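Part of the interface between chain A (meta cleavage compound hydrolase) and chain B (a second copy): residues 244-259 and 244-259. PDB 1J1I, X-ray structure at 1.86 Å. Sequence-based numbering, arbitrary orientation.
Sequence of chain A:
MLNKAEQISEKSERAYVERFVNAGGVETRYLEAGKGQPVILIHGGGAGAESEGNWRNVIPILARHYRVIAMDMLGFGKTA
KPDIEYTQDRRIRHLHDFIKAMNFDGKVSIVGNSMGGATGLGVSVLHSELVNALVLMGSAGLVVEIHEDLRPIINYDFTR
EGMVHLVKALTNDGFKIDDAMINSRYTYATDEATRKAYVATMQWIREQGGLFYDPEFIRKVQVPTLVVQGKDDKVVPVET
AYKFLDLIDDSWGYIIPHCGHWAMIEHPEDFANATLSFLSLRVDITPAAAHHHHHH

Chain A, residues 244-259: FLDLIDDSWGYIIPHC
Chain B, residues 244-259: FLDLIDDSWGYIIPHC

The most unusual feature is a strand that pairs with its own copy across an exact two-fold axis, placing Tyr254(A) opposite Tyr254(B). The two strands, residues 251-256, run antiparallel at 175°, with axes 4.4 Å apart at closest approach. The CA atoms of Tyr254(A) and Tyr254(B) are 4.7 Å apart and form a non-hydrogen-bonded pair. Gly253(A) pairs with Ile255(B), and Ile255(A) with Gly253(B), CA to CA 4.4 Å. Conformations below are given for chain A; chain B has the same.

Four backbone hydrogen bonds join the strands. Gly253(A) N donates to Ile255(B) O at 2.7 Å, and Ile255(B) N donates to Gly253(A) O at 2.8 Å; symmetry repeats both. Tyr254(B) CA also lies 3.1 Å from Gly253(A) O in a CA-H...O contact. Strand phi/psi values run from -107/138 at Ser251(A) through -126/142 at Gly253(A) and -135/106 at Tyr254(A) to -113/128 at Ile256(A).

Before each strand, a helix ends with residues 244-247. Ile248(A) leaves helical phi/psi at -88/111. A type I turn from Ile248(A) to Ser251(A) follows, with Asp249(A) at -58/-40 and Asp250(A) at -104/45. Ser251(A) (chi1 p) secures it: Ser251(A) OG donates to Ile248(A) O at 2.7 Å.

Gly253(A) suits its place because a CB would clash with Leu245(A) CD1. On that face of the sheet, Leu245(A) CD1 (chi m, t) meets Ile255(B) CG1 (chi m, m) at 3.9 Å. Tyr254(A) and Tyr254(B) occupy the other face, with chi1 t and chi2 57°. Tyr254(A) CD1 and Tyr254(B) CD1 are 4.4 Å apart.

Trp252(A) (chi1 m, chi2 -104°) is buried and loses the most area to the partner stretch. Pro257(B) CD sits over one face of its five-membered ring, 3.3 Å from the centroid and 6° off the normal. The flat indole offers a broad surface to the proline CH. Trp252(A) CD1 approaches Tyr254(B) OH at 3.2 Å, and Trp252(A) NE1 approaches Ile256(B) CG2 at 3.7 Å.

The side-chain polar contacts lie outside the paired strands. Pro257(A) (-81/160) leads into His258(A), whose phi/psi is 50/49, with chi1 m and chi2 135°. His258(B) NE2 donates to Asp249(A) OD2 at 2.9 Å. Asp249(A) and Asp250(A) both have chi1 t, and their ends reach nearer the partner. The O of water 1 donates to Asp250(A) OD1 at 2.9 Å and is hydrogen-bonded to His258(B) ND1 at 2.7 Å. The two-fold repeats this arrangement. Together the stretches bury 1003 Å².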

# COMPACT_ATOMS: atom_id res chain seq x y z
N PHE A 244 -8.21 -9.84 -6.35
CA PHE A 244 -8.11 -10.27 -4.95
C PHE A 244 -8.76 -9.20 -4.07
O PHE A 244 -9.47 -9.52 -3.11
CB PHE A 244 -6.65 -10.42 -4.51
CG PHE A 244 -6.05 -11.76 -4.80
CD1 PHE A 244 -4.91 -11.87 -5.59
CD2 PHE A 244 -6.59 -12.93 -4.27
CE1 PHE A 244 -4.32 -13.11 -5.85
CE2 PHE A 244 -6.01 -14.17 -4.52
CZ PHE A 244 -4.88 -14.26 -5.31
N LEU A 245 -8.50 -7.94 -4.39
CA LEU A 245 -9.04 -6.82 -3.62
C LEU A 245 -10.56 -6.76 -3.68
O LEU A 245 -11.21 -6.32 -2.74
CB LEU A 245 -8.43 -5.50 -4.11
CG LEU A 245 -6.94 -5.33 -3.76
CD1 LEU A 245 -6.38 -4.06 -4.41
CD2 LEU A 245 -6.77 -5.26 -2.25
N ASP A 246 -11.13 -7.23 -4.79
CA ASP A 246 -12.57 -7.25 -4.97
C ASP A 246 -13.19 -8.42 -4.19
O ASP A 246 -14.26 -8.30 -3.59
CB ASP A 246 -12.89 -7.39 -6.46
CG ASP A 246 -14.38 -7.36 -6.74
OD1 ASP A 246 -15.02 -6.33 -6.46
OD2 ASP A 246 -14.90 -8.38 -7.23
N LEU A 247 -12.49 -9.55 -4.18
CA LEU A 247 -12.97 -10.76 -3.52
C LEU A 247 -12.81 -10.82 -2.00
O LEU A 247 -13.70 -11.28 -1.30
CB LEU A 247 -12.28 -11.98 -4.13
CG LEU A 247 -12.55 -12.19 -5.62
CD1 LEU A 247 -11.61 -13.25 -6.16
CD2 LEU A 247 -14.01 -12.59 -5.83
N ILE A 248 -11.66 -10.37 -1.50
CA ILE A 248 -11.40 -10.40 -0.07
C ILE A 248 -11.91 -9.12 0.60
O ILE A 248 -11.37 -8.03 0.40
CB ILE A 248 -9.89 -10.61 0.18
CG1 ILE A 248 -9.43 -11.88 -0.55
CG2 ILE A 248 -9.61 -10.75 1.68
CD1 ILE A 248 -7.94 -12.15 -0.48
N ASP A 249 -12.96 -9.26 1.40
CA ASP A 249 -13.57 -8.10 2.05
C ASP A 249 -12.67 -7.25 2.94
O ASP A 249 -12.79 -6.02 2.94
CB ASP A 249 -14.80 -8.51 2.86
CG ASP A 249 -15.67 -7.32 3.22
OD1 ASP A 249 -16.29 -6.74 2.31
OD2 ASP A 249 -15.71 -6.94 4.41
N ASP A 250 -11.80 -7.88 3.72
CA ASP A 250 -10.93 -7.09 4.59
C ASP A 250 -9.51 -7.02 4.05
O ASP A 250 -8.54 -7.18 4.78
CB ASP A 250 -10.93 -7.67 6.00
CG ASP A 250 -10.61 -6.62 7.05
OD1 ASP A 250 -11.03 -5.46 6.86
OD2 ASP A 250 -9.96 -6.95 8.07
N SER A 251 -9.40 -6.76 2.75
CA SER A 251 -8.08 -6.68 2.13
C SER A 251 -7.63 -5.27 1.76
O SER A 251 -8.40 -4.45 1.26
CB SER A 251 -8.02 -7.56 0.88
OG SER A 251 -8.92 -7.13 -0.13
N TRP A 252 -6.35 -5.02 2.04
CA TRP A 252 -5.68 -3.76 1.72
C TRP A 252 -4.83 -4.12 0.51
O TRP A 252 -4.52 -5.29 0.30
CB TRP A 252 -4.76 -3.35 2.86
CG TRP A 252 -5.39 -2.59 3.98
CD1 TRP A 252 -5.30 -1.24 4.21
CD2 TRP A 252 -6.18 -3.13 5.05
NE1 TRP A 252 -5.96 -0.91 5.37
CE2 TRP A 252 -6.51 -2.05 5.90
CE3 TRP A 252 -6.63 -4.42 5.38
CZ2 TRP A 252 -7.28 -2.22 7.06
CZ3 TRP A 252 -7.39 -4.59 6.53
CH2 TRP A 252 -7.71 -3.49 7.36
N GLY A 253 -4.46 -3.12 -0.29
CA GLY A 253 -3.64 -3.40 -1.45
C GLY A 253 -2.38 -2.55 -1.44
O GLY A 253 -2.43 -1.38 -1.02
N TYR A 254 -1.26 -3.13 -1.86
CA TYR A 254 0.01 -2.41 -1.94
C TYR A 254 0.63 -2.76 -3.29
O TYR A 254 1.14 -3.87 -3.49
CB TYR A 254 0.96 -2.80 -0.81
CG TYR A 254 2.21 -1.94 -0.74
CD1 TYR A 254 2.11 -0.55 -0.61
CD2 TYR A 254 3.48 -2.50 -0.84
CE1 TYR A 254 3.23 0.26 -0.58
CE2 TYR A 254 4.63 -1.69 -0.81
CZ TYR A 254 4.49 -0.32 -0.68
OH TYR A 254 5.60 0.50 -0.67
N ILE A 255 0.59 -1.80 -4.20
CA ILE A 255 1.11 -1.98 -5.55
C ILE A 255 2.47 -1.31 -5.67
O ILE A 255 2.61 -0.12 -5.35
CB ILE A 255 0.13 -1.39 -6.58
CG1 ILE A 255 -1.31 -1.81 -6.22
CG2 ILE A 255 0.48 -1.87 -7.97
CD1 ILE A 255 -1.58 -3.30 -6.28
N ILE A 256 3.45 -2.07 -6.15
CA ILE A 256 4.82 -1.60 -6.28
C ILE A 256 5.29 -1.49 -7.73
O ILE A 256 5.17 -2.43 -8.51
CB ILE A 256 5.78 -2.57 -5.54
CG1 ILE A 256 5.33 -2.73 -4.08
CG2 ILE A 256 7.21 -2.06 -5.60
CD1 ILE A 256 6.13 -3.80 -3.32
N PRO A 257 5.83 -0.32 -8.11
CA PRO A 257 6.31 -0.12 -9.48
C PRO A 257 7.70 -0.72 -9.66
O PRO A 257 8.41 -0.95 -8.68
CB PRO A 257 6.32 1.40 -9.62
CG PRO A 257 6.78 1.84 -8.24
CD PRO A 257 5.94 0.93 -7.32
N HIS A 258 8.08 -0.99 -10.91
CA HIS A 258 9.41 -1.54 -11.21
C HIS A 258 9.69 -2.74 -10.31
O HIS A 258 10.75 -2.84 -9.69
CB HIS A 258 10.45 -0.45 -10.98
CG HIS A 258 10.07 0.86 -11.58
ND1 HIS A 258 10.20 2.06 -10.91
CD2 HIS A 258 9.55 1.17 -12.79
CE1 HIS A 258 9.77 3.04 -11.68
NE2 HIS A 258 9.36 2.53 -12.82
N CYS A 259 8.72 -3.64 -10.27
CA CYS A 259 8.80 -4.81 -9.42
C CYS A 259 8.20 -6.00 -10.14
O CYS A 259 7.11 -5.91 -10.71
CB CYS A 259 8.04 -4.53 -8.12
SG CYS A 259 8.07 -5.83 -6.89
N PHE B 244 -4.46 5.76 -12.30
CA PHE B 244 -3.33 6.58 -11.88
C PHE B 244 -2.07 5.72 -11.87
O PHE B 244 -1.00 6.15 -12.29
CB PHE B 244 -3.53 7.14 -10.47
CG PHE B 244 -4.29 8.44 -10.41
CD1 PHE B 244 -5.47 8.53 -9.68
CD2 PHE B 244 -3.83 9.57 -11.07
CE1 PHE B 244 -6.17 9.73 -9.59
CE2 PHE B 244 -4.52 10.78 -10.99
CZ PHE B 244 -5.70 10.86 -10.25
N LEU B 245 -2.21 4.49 -11.38
CA LEU B 245 -1.09 3.56 -11.29
C LEU B 245 -0.54 3.19 -12.67
O LEU B 245 0.65 2.92 -12.82
CB LEU B 245 -1.51 2.30 -10.51
CG LEU B 245 -1.74 2.54 -9.01
CD1 LEU B 245 -2.29 1.27 -8.36
CD2 LEU B 245 -0.43 2.94 -8.35
N ASP B 246 -1.41 3.19 -13.67
CA ASP B 246 -1.02 2.87 -15.03
C ASP B 246 -0.31 4.08 -15.68
O ASP B 246 0.67 3.92 -16.41
CB ASP B 246 -2.26 2.51 -15.85
CG ASP B 246 -1.93 2.11 -17.27
OD1 ASP B 246 -1.23 1.10 -17.45
OD2 ASP B 246 -2.38 2.82 -18.19
N LEU B 247 -0.80 5.27 -15.37
CA LEU B 247 -0.25 6.51 -15.94
C LEU B 247 1.04 7.03 -15.31
O LEU B 247 1.93 7.49 -16.03
CB LEU B 247 -1.31 7.60 -15.87
CG LEU B 247 -2.59 7.32 -16.66
CD1 LEU B 247 -3.65 8.34 -16.29
CD2 LEU B 247 -2.29 7.35 -18.16
N ILE B 248 1.13 6.98 -13.99
CA ILE B 248 2.32 7.48 -13.30
C ILE B 248 3.37 6.37 -13.17
O ILE B 248 3.19 5.40 -12.43
CB ILE B 248 1.92 8.05 -11.92
CG1 ILE B 248 0.83 9.11 -12.11
CG2 ILE B 248 3.13 8.67 -11.22
CD1 ILE B 248 0.26 9.68 -10.82
N ASP B 249 4.47 6.52 -13.90
CA ASP B 249 5.52 5.50 -13.90
C ASP B 249 6.14 5.14 -12.55
O ASP B 249 6.43 3.97 -12.30
CB ASP B 249 6.65 5.89 -14.86
CG ASP B 249 7.54 4.70 -15.18
OD1 ASP B 249 7.07 3.78 -15.87
OD2 ASP B 249 8.70 4.69 -14.73
N ASP B 250 6.38 6.13 -11.70
CA ASP B 250 6.98 5.82 -10.41
C ASP B 250 5.95 5.87 -9.28
O ASP B 250 6.21 6.43 -8.21
CB ASP B 250 8.14 6.77 -10.11
CG ASP B 250 9.17 6.16 -9.18
OD1 ASP B 250 9.39 4.93 -9.28
OD2 ASP B 250 9.76 6.89 -8.36
N SER B 251 4.80 5.27 -9.52
CA SER B 251 3.74 5.28 -8.52
C SER B 251 3.51 3.94 -7.82
O SER B 251 3.52 2.88 -8.44
CB SER B 251 2.42 5.76 -9.13
OG SER B 251 1.95 4.89 -10.14
N TRP B 252 3.31 4.04 -6.51
CA TRP B 252 3.01 2.90 -5.65
C TRP B 252 1.52 3.06 -5.38
O TRP B 252 0.98 4.16 -5.50
CB TRP B 252 3.76 3.03 -4.32
CG TRP B 252 5.17 2.52 -4.31
CD1 TRP B 252 5.60 1.34 -3.76
CD2 TRP B 252 6.33 3.18 -4.83
NE1 TRP B 252 6.97 1.24 -3.89
CE2 TRP B 252 7.44 2.35 -4.54
CE3 TRP B 252 6.55 4.39 -5.50
CZ2 TRP B 252 8.75 2.69 -4.91
CZ3 TRP B 252 7.85 4.73 -5.86
CH2 TRP B 252 8.93 3.89 -5.56
N GLY B 253 0.86 1.96 -5.01
CA GLY B 253 -0.56 2.05 -4.73
C GLY B 253 -0.87 1.50 -3.35
O GLY B 253 -0.25 0.52 -2.92
N TYR B 254 -1.80 2.14 -2.65
CA TYR B 254 -2.23 1.70 -1.32
C TYR B 254 -3.75 1.76 -1.30
O TYR B 254 -4.34 2.84 -1.23
CB TYR B 254 -1.65 2.58 -0.21
CG TYR B 254 -1.91 2.03 1.18
CD1 TYR B 254 -1.48 0.76 1.54
CD2 TYR B 254 -2.60 2.78 2.14
CE1 TYR B 254 -1.73 0.23 2.80
CE2 TYR B 254 -2.85 2.26 3.41
CZ TYR B 254 -2.42 0.98 3.73
OH TYR B 254 -2.68 0.44 4.97
N ILE B 255 -4.37 0.58 -1.35
CA ILE B 255 -5.82 0.47 -1.38
C ILE B 255 -6.32 0.07 -0.00
O ILE B 255 -5.86 -0.92 0.58
CB ILE B 255 -6.24 -0.58 -2.43
CG1 ILE B 255 -5.45 -0.37 -3.72
CG2 ILE B 255 -7.73 -0.46 -2.70
CD1 ILE B 255 -5.69 0.96 -4.42
N ILE B 256 -7.28 0.84 0.51
CA ILE B 256 -7.84 0.63 1.84
C ILE B 256 -9.31 0.19 1.82
O ILE B 256 -10.15 0.83 1.18
CB ILE B 256 -7.73 1.94 2.66
CG1 ILE B 256 -6.28 2.43 2.69
CG2 ILE B 256 -8.25 1.72 4.08
CD1 ILE B 256 -6.11 3.80 3.34
N PRO B 257 -9.63 -0.91 2.52
CA PRO B 257 -11.01 -1.40 2.56
C PRO B 257 -11.83 -0.61 3.59
O PRO B 257 -11.27 0.03 4.48
CB PRO B 257 -10.84 -2.86 2.97
CG PRO B 257 -9.69 -2.77 3.96
CD PRO B 257 -8.72 -1.82 3.24
N HIS B 258 -13.15 -0.64 3.44
CA HIS B 258 -14.05 0.05 4.38
C HIS B 258 -13.58 1.48 4.58
O HIS B 258 -13.45 1.97 5.70
CB HIS B 258 -14.03 -0.70 5.71
CG HIS B 258 -14.17 -2.18 5.55
ND1 HIS B 258 -13.37 -3.08 6.23
CD2 HIS B 258 -14.99 -2.92 4.78
CE1 HIS B 258 -13.70 -4.31 5.88
NE2 HIS B 258 -14.68 -4.24 5.00
N CYS B 259 -13.34 2.15 3.46
CA CYS B 259 -12.84 3.51 3.47
C CYS B 259 -13.49 4.30 2.35
O CYS B 259 -13.57 3.83 1.21
CB CYS B 259 -11.32 3.47 3.29
SG CYS B 259 -10.49 5.05 3.33
O HOH W 1 -11.08 -2.63 7.60
O HOH W 2 10.62 2.48 -8.27